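Local coordinates for adenylate kinase (Thermus thermophilus, PDB 3CM0), which probably catalyses the reversible transfer of the terminal phosphate of ATP to AMP, giving two ADP, and so helps to balance cellular adenine nucleotides, at residues I8-P13 with L107-V112; K31-G36 with E78-D83. One frame throughout, in Å; residues are numbered along the deposited sequence.

Contact 1 (I8-P13 with L107-V112); sequences IFLGPP and LGVVLV
Leu10 and Val109 meet in the tightest side-chain packing between two parallel strands of the adenylate kinase core, just before the first strand runs into the P-loop at Gly11. Leu10 CD1 lies 3.6 Å from Val109 CG1. On the same face Ile8 lies side by side with Val109, and both touch Tyr158 of helix 137-160. Branched aliphatic residues suit this buried sheet, since they fill the space above it without polar atoms to satisfy. On the other face, Val110 CB sits over the Phe9 ring, 4.3 Å from its centroid, in a CH-pi contact; the Phe9 side chain also touches Ala21 and Leu24 of helix 17-28. Four backbone hydrogen bonds join the strands, the shortest from Leu10 N to Val110 O at 2.7 Å. Leu111 CG is anti to its backbone N (chi1 178°), and chi2 near 68° then brings CD1 to 3.9 Å from Leu10 CB.

Beyond Leu10 the pairing runs out, and at Pro12 the chain becomes partly exposed. Val112 N still reaches Leu10 O at 3.1 Å, but Gly11 brings no side chain and Pro12 has no N-H with which to extend the parallel pattern. Across this end, Pro12 CD merely rests 3.5 Å from Val112 O.

Contact 2 (K31-G36 with E78-D83); sequences KKLSTG and ERVIFD
Leu33 packs against Val80 and Phe82 on the buried face where an edge strand, 31-33, joins the parallel sheet through strand 79-83. From its CB, 3.8 Å from Ile81 O, the side chain leads to CG, which is pressed against Val80 CG2 at 3.3 Å. CD1 touches that same methyl as closely and also reaches Phe82 CE1 at 3.8 Å, while CD2 only skirts Val80 CG2. The Leu33 and Val80 side chains cross at about a right angle, and both CG and CD1 of Leu33 stand closer to Val80 CG2 than usual van der Waals contact; Val80 CG2 also lies above one face of the Phe82 ring, offset toward its rim. A leucine suits this place because its branch carries one methyl, CD1, far enough to meet both Val80 and Phe82.

Three backbone hydrogen bonds hold the strands, among them Leu33 N to Ile81 O. On the other face buried Ile81 sits beside the partly exposed Lys32. Lys32 runs extended, CG anti to its backbone N (chi1 -176°), past Ala21 and Ser22 of helix 17-28, and bends at chi4 (-70°) to set NZ 3.0 Å from Asp83 OD2, on the anti lone pair. NZ also donates to a water that binds Leu33 O and Asp83 O. An alanine in place of Lys32 would probably leave Asp83 OD2 without this mate, rob that water of a donor and let the carboxylate turn more readily. Because Asp83 OD1 pairs with Lys17 of the P-loop, the carboxylate is shared between two lysines, one oxygen each, which probably restrains its rotation and is likely to couple the edge strand electrostatically to the P-loop, predicted to bind ATP.

In the fold
Strand 4-10 is the common element: contact 1 pairs it with strand 104-113, while strand 79-83 of contact 2 lies along its other edge, giving the 2-3-1-4-5 strand order of the core sheet. The two centres are about 13 Å apart, yet the contacts touch. Phe9 N probably donates a hydrogen bond to Phe82 O (2.9 Å), Ile8 CG1 packs 4.0 Å from Phe82 CD2, and Phe9 CB lies 4.3 Å from Asp83 OD1. Both contacts border the active site at the strands' C-terminal ends. From 8-13 the chain enters the P-loop, predicted to bind ATP; segment 31-36 enters the NMP region with Thr35, predicted to bind AMP. The P-loop and the start of the NMP region thus leave neighbouring parts of one sheet.

Contact 1 (I8-P13 with L107-V112)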
loop_
_atom_site.group_PDB
_atom_site.type_symbol
_atom_site.label_atom_id
_atom_site.label_comp_id
_atom_site.label_asym_id
_atom_site.label_seq_id
_atom_site.Cartn_x
_atom_site.Cartn_y
_atom_site.Cartn_z
ATOM N N ILE A 8 0.712 -2.837 7.097
ATOM C CA ILE A 8 0.342 -1.907 6.065
ATOM C C ILE A 8 1.586 -1.125 5.678
ATOM O O ILE A 8 2.328 -0.703 6.562
ATOM C CB ILE A 8 -0.722 -0.893 6.602
ATOM C CG1 ILE A 8 -2.050 -1.631 6.860
ATOM C CG2 ILE A 8 -0.936 0.214 5.610
ATOM C CD1 ILE A 8 -3.117 -0.768 7.694
ATOM N N PHE A 9 1.832 -0.978 4.380
ATOM C CA PHE A 9 2.996 -0.183 3.909
ATOM C C PHE A 9 2.562 1.126 3.252
ATOM O O PHE A 9 1.703 1.121 2.370
ATOM C CB PHE A 9 3.804 -0.975 2.847
ATOM C CG PHE A 9 4.696 -2.018 3.417
ATOM C CD1 PHE A 9 6.063 -1.775 3.557
ATOM C CD2 PHE A 9 4.190 -3.253 3.822
ATOM C CE1 PHE A 9 6.899 -2.759 4.073
ATOM C CE2 PHE A 9 5.022 -4.232 4.339
ATOM C CZ PHE A 9 6.374 -3.992 4.468
ATOM N N LEU A 10 3.185 2.244 3.657
ATOM C CA LEU A 10 2.935 3.566 3.072
ATOM C C LEU A 10 4.308 4.164 2.630
ATOM O O LEU A 10 5.351 3.922 3.244
ATOM C CB LEU A 10 2.298 4.521 4.085
ATOM C CG LEU A 10 0.942 4.116 4.702
ATOM C CD1 LEU A 10 0.558 5.161 5.728
ATOM C CD2 LEU A 10 -0.139 3.986 3.618
ATOM N N GLY A 11 4.307 4.911 1.554
ATOM C CA GLY A 11 5.566 5.508 1.120
ATOM C C GLY A 11 5.387 6.147 -0.229
ATOM O O GLY A 11 4.504 5.761 -0.984
ATOM N N PRO A 12 6.200 7.153 -0.552
ATOM C CA PRO A 12 6.118 7.850 -1.844
ATOM C C PRO A 12 6.722 7.030 -2.977
ATOM O O PRO A 12 7.457 6.079 -2.760
ATOM C CB PRO A 12 6.947 9.114 -1.607
ATOM C CG PRO A 12 8.083 8.558 -0.681
ATOM C CD PRO A 12 7.269 7.715 0.304
ATOM N N PRO A 13 6.409 7.406 -4.218
ATOM C CA PRO A 13 6.934 6.733 -5.398
ATOM C C PRO A 13 8.444 6.903 -5.272
ATOM O O PRO A 13 8.919 7.972 -4.836
ATOM C CB PRO A 13 6.393 7.578 -6.540
ATOM C CG PRO A 13 5.111 8.085 -6.018
ATOM C CD PRO A 13 5.406 8.420 -4.571
ATOM N N LEU A 107 0.304 -5.186 13.191
ATOM C CA LEU A 107 1.675 -5.148 13.721
ATOM C C LEU A 107 2.319 -3.771 13.568
ATOM O O LEU A 107 3.206 -3.385 14.340
ATOM C CB LEU A 107 2.582 -6.160 12.996
ATOM C CG LEU A 107 2.218 -7.648 13.184
ATOM C CD1 LEU A 107 3.136 -8.546 12.355
ATOM C CD2 LEU A 107 2.337 -7.992 14.640
ATOM N N GLY A 108 1.907 -3.058 12.538
ATOM C CA GLY A 108 2.472 -1.740 12.292
ATOM C C GLY A 108 2.123 -1.227 10.910
ATOM O O GLY A 108 1.675 -1.981 10.050
ATOM N N VAL A 109 2.263 0.086 10.732
ATOM C CA VAL A 109 2.049 0.727 9.460
ATOM C C VAL A 109 3.435 1.281 9.153
ATOM O O VAL A 109 3.906 2.211 9.791
ATOM C CB VAL A 109 1.015 1.886 9.592
ATOM C CG1 VAL A 109 0.859 2.609 8.291
ATOM C CG2 VAL A 109 -0.334 1.238 9.976
ATOM N N VAL A 110 4.091 0.665 8.191
ATOM C CA VAL A 110 5.451 1.055 7.813
ATOM C C VAL A 110 5.417 2.287 6.917
ATOM O O VAL A 110 4.755 2.284 5.887
ATOM C CB VAL A 110 6.124 -0.111 7.059
ATOM C CG1 VAL A 110 7.529 0.300 6.564
ATOM C CG2 VAL A 110 6.198 -1.293 7.975
ATOM N N LEU A 111 6.131 3.347 7.322
ATOM C CA LEU A 111 6.190 4.557 6.500
ATOM C C LEU A 111 7.650 4.705 6.093
ATOM O O LEU A 111 8.497 5.043 6.934
ATOM C CB LEU A 111 5.762 5.804 7.298
ATOM C CG LEU A 111 5.858 7.121 6.480
ATOM C CD1 LEU A 111 4.809 7.150 5.361
ATOM C CD2 LEU A 111 5.560 8.311 7.451
ATOM N N VAL A 112 7.939 4.420 4.824
ATOM C CA VAL A 112 9.313 4.510 4.330
ATOM C C VAL A 112 9.612 5.958 3.985
ATOM O O VAL A 112 8.953 6.554 3.138
ATOM C CB VAL A 112 9.505 3.617 3.087
ATOM C CG1 VAL A 112 10.991 3.633 2.647
ATOM C CG2 VAL A 112 9.055 2.173 3.424
#

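Contact 2 (K31-G36 with E78-D83)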
loop_
_atom_site.group_PDB
_atom_site.type_symbol
_atom_site.label_atom_id
_atom_site.label_comp_id
_atom_site.label_asym_id
_atom_site.label_seq_id
_atom_site.Cartn_x
_atom_site.Cartn_y
_atom_site.Cartn_z
ATOM N N LYS A 31 0.184 -12.884 2.917
ATOM C CA LYS A 31 -0.445 -12.757 1.619
ATOM C C LYS A 31 -0.538 -11.251 1.331
ATOM O O LYS A 31 -1.188 -10.494 2.097
ATOM C CB LYS A 31 -1.853 -13.362 1.626
ATOM C CG LYS A 31 -2.543 -13.242 0.276
ATOM C CD LYS A 31 -3.713 -14.219 0.119
ATOM C CE LYS A 31 -4.819 -13.962 1.112
ATOM N NZ LYS A 31 -5.999 -14.841 0.856
ATOM N N LYS A 32 0.115 -10.817 0.249
ATOM C CA LYS A 32 0.103 -9.416 -0.162
ATOM C C LYS A 32 -1.143 -9.183 -1.000
ATOM O O LYS A 32 -1.288 -9.702 -2.102
ATOM C CB LYS A 32 1.368 -9.099 -0.976
ATOM C CG LYS A 32 1.542 -7.654 -1.404
ATOM C CD LYS A 32 2.968 -7.470 -1.953
ATOM C CE LYS A 32 3.300 -6.052 -2.406
ATOM N NZ LYS A 32 2.589 -5.621 -3.642
ATOM N N LEU A 33 -2.059 -8.390 -0.472
ATOM C CA LEU A 33 -3.299 -8.139 -1.160
ATOM C C LEU A 33 -3.266 -6.966 -2.135
ATOM O O LEU A 33 -2.588 -5.965 -1.920
ATOM C CB LEU A 33 -4.411 -7.895 -0.138
ATOM C CG LEU A 33 -4.587 -8.934 0.963
ATOM C CD1 LEU A 33 -5.853 -8.613 1.735
ATOM C CD2 LEU A 33 -4.648 -10.330 0.363
ATOM N N SER A 34 -4.015 -7.108 -3.219
ATOM C CA SER A 34 -4.140 -6.041 -4.201
ATOM C C SER A 34 -5.615 -6.023 -4.557
ATOM O O SER A 34 -6.129 -6.972 -5.176
ATOM C CB SER A 34 -3.319 -6.321 -5.468
ATOM O OG SER A 34 -3.816 -5.521 -6.541
ATOM N N THR A 35 -6.306 -4.965 -4.146
ATOM C CA THR A 35 -7.728 -4.867 -4.443
ATOM C C THR A 35 -7.923 -4.870 -5.971
ATOM O O THR A 35 -8.786 -5.581 -6.496
ATOM C CB THR A 35 -8.360 -3.581 -3.772
ATOM O OG1 THR A 35 -7.721 -2.387 -4.253
ATOM C CG2 THR A 35 -8.175 -3.639 -2.250
ATOM N N GLY A 36 -7.097 -4.104 -6.681
ATOM C CA GLY A 36 -7.208 -4.056 -8.133
ATOM C C GLY A 36 -7.065 -5.421 -8.805
ATOM O O GLY A 36 -7.855 -5.773 -9.686
ATOM N N GLU A 78 -4.442 -15.562 7.912
ATOM C CA GLU A 78 -3.749 -15.422 9.169
ATOM C C GLU A 78 -2.723 -14.296 9.064
ATOM O O GLU A 78 -2.499 -13.577 10.034
ATOM C CB GLU A 78 -3.022 -16.717 9.532
ATOM C CG GLU A 78 -3.907 -17.952 9.618
ATOM C CD GLU A 78 -3.098 -19.240 9.577
ATOM O OE1 GLU A 78 -2.389 -19.541 10.564
ATOM O OE2 GLU A 78 -3.165 -19.945 8.543
ATOM N N ARG A 79 -2.121 -14.133 7.890
ATOM C CA ARG A 79 -1.072 -13.089 7.741
ATOM C C ARG A 79 -1.257 -12.350 6.428
ATOM O O ARG A 79 -1.145 -12.941 5.349
ATOM C CB ARG A 79 0.314 -13.735 7.760
ATOM C CG ARG A 79 0.587 -14.549 8.990
ATOM C CD ARG A 79 2.017 -15.092 8.901
ATOM N NE ARG A 79 2.345 -15.936 10.047
ATOM C CZ ARG A 79 3.250 -16.909 10.010
ATOM N NH1 ARG A 79 3.913 -17.159 8.885
ATOM N NH2 ARG A 79 3.482 -17.648 11.085
ATOM N N VAL A 80 -1.509 -11.034 6.529
ATOM C CA VAL A 80 -1.784 -10.244 5.351
ATOM C C VAL A 80 -0.983 -8.933 5.344
ATOM O O VAL A 80 -0.753 -8.344 6.420
ATOM C CB VAL A 80 -3.311 -9.881 5.321
ATOM C CG1 VAL A 80 -3.684 -9.097 6.614
ATOM C CG2 VAL A 80 -3.656 -9.076 4.093
ATOM N N ILE A 81 -0.632 -8.512 4.131
ATOM C CA ILE A 81 0.082 -7.247 3.853
ATOM C C ILE A 81 -0.737 -6.409 2.888
ATOM O O ILE A 81 -1.320 -6.903 1.905
ATOM C CB ILE A 81 1.508 -7.530 3.281
ATOM C CG1 ILE A 81 2.411 -7.991 4.441
ATOM C CG2 ILE A 81 2.062 -6.319 2.593
ATOM C CD1 ILE A 81 3.864 -8.344 3.999
ATOM N N PHE A 82 -0.832 -5.114 3.220
ATOM C CA PHE A 82 -1.518 -4.149 2.405
ATOM C C PHE A 82 -0.457 -3.214 1.856
ATOM O O PHE A 82 0.350 -2.714 2.614
ATOM C CB PHE A 82 -2.511 -3.354 3.261
ATOM C CG PHE A 82 -3.668 -4.217 3.753
ATOM C CD1 PHE A 82 -4.773 -4.424 2.934
ATOM C CD2 PHE A 82 -3.624 -4.805 5.014
ATOM C CE1 PHE A 82 -5.837 -5.209 3.371
ATOM C CE2 PHE A 82 -4.694 -5.605 5.469
ATOM C CZ PHE A 82 -5.798 -5.795 4.639
ATOM N N ASP A 83 -0.484 -2.984 0.550
ATOM C CA ASP A 83 0.485 -2.112 -0.109
ATOM C C ASP A 83 -0.380 -1.404 -1.166
ATOM O O ASP A 83 -0.814 -2.020 -2.128
ATOM C CB ASP A 83 1.564 -3.009 -0.737
ATOM C CG ASP A 83 2.516 -2.259 -1.630
ATOM O OD1 ASP A 83 2.813 -1.086 -1.327
ATOM O OD2 ASP A 83 2.970 -2.863 -2.625
HETATM O O HOH W 1 -0.427 -4.966 -3.140
HETATM O O HOH W 2 -3.021 -3.670 -0.693
#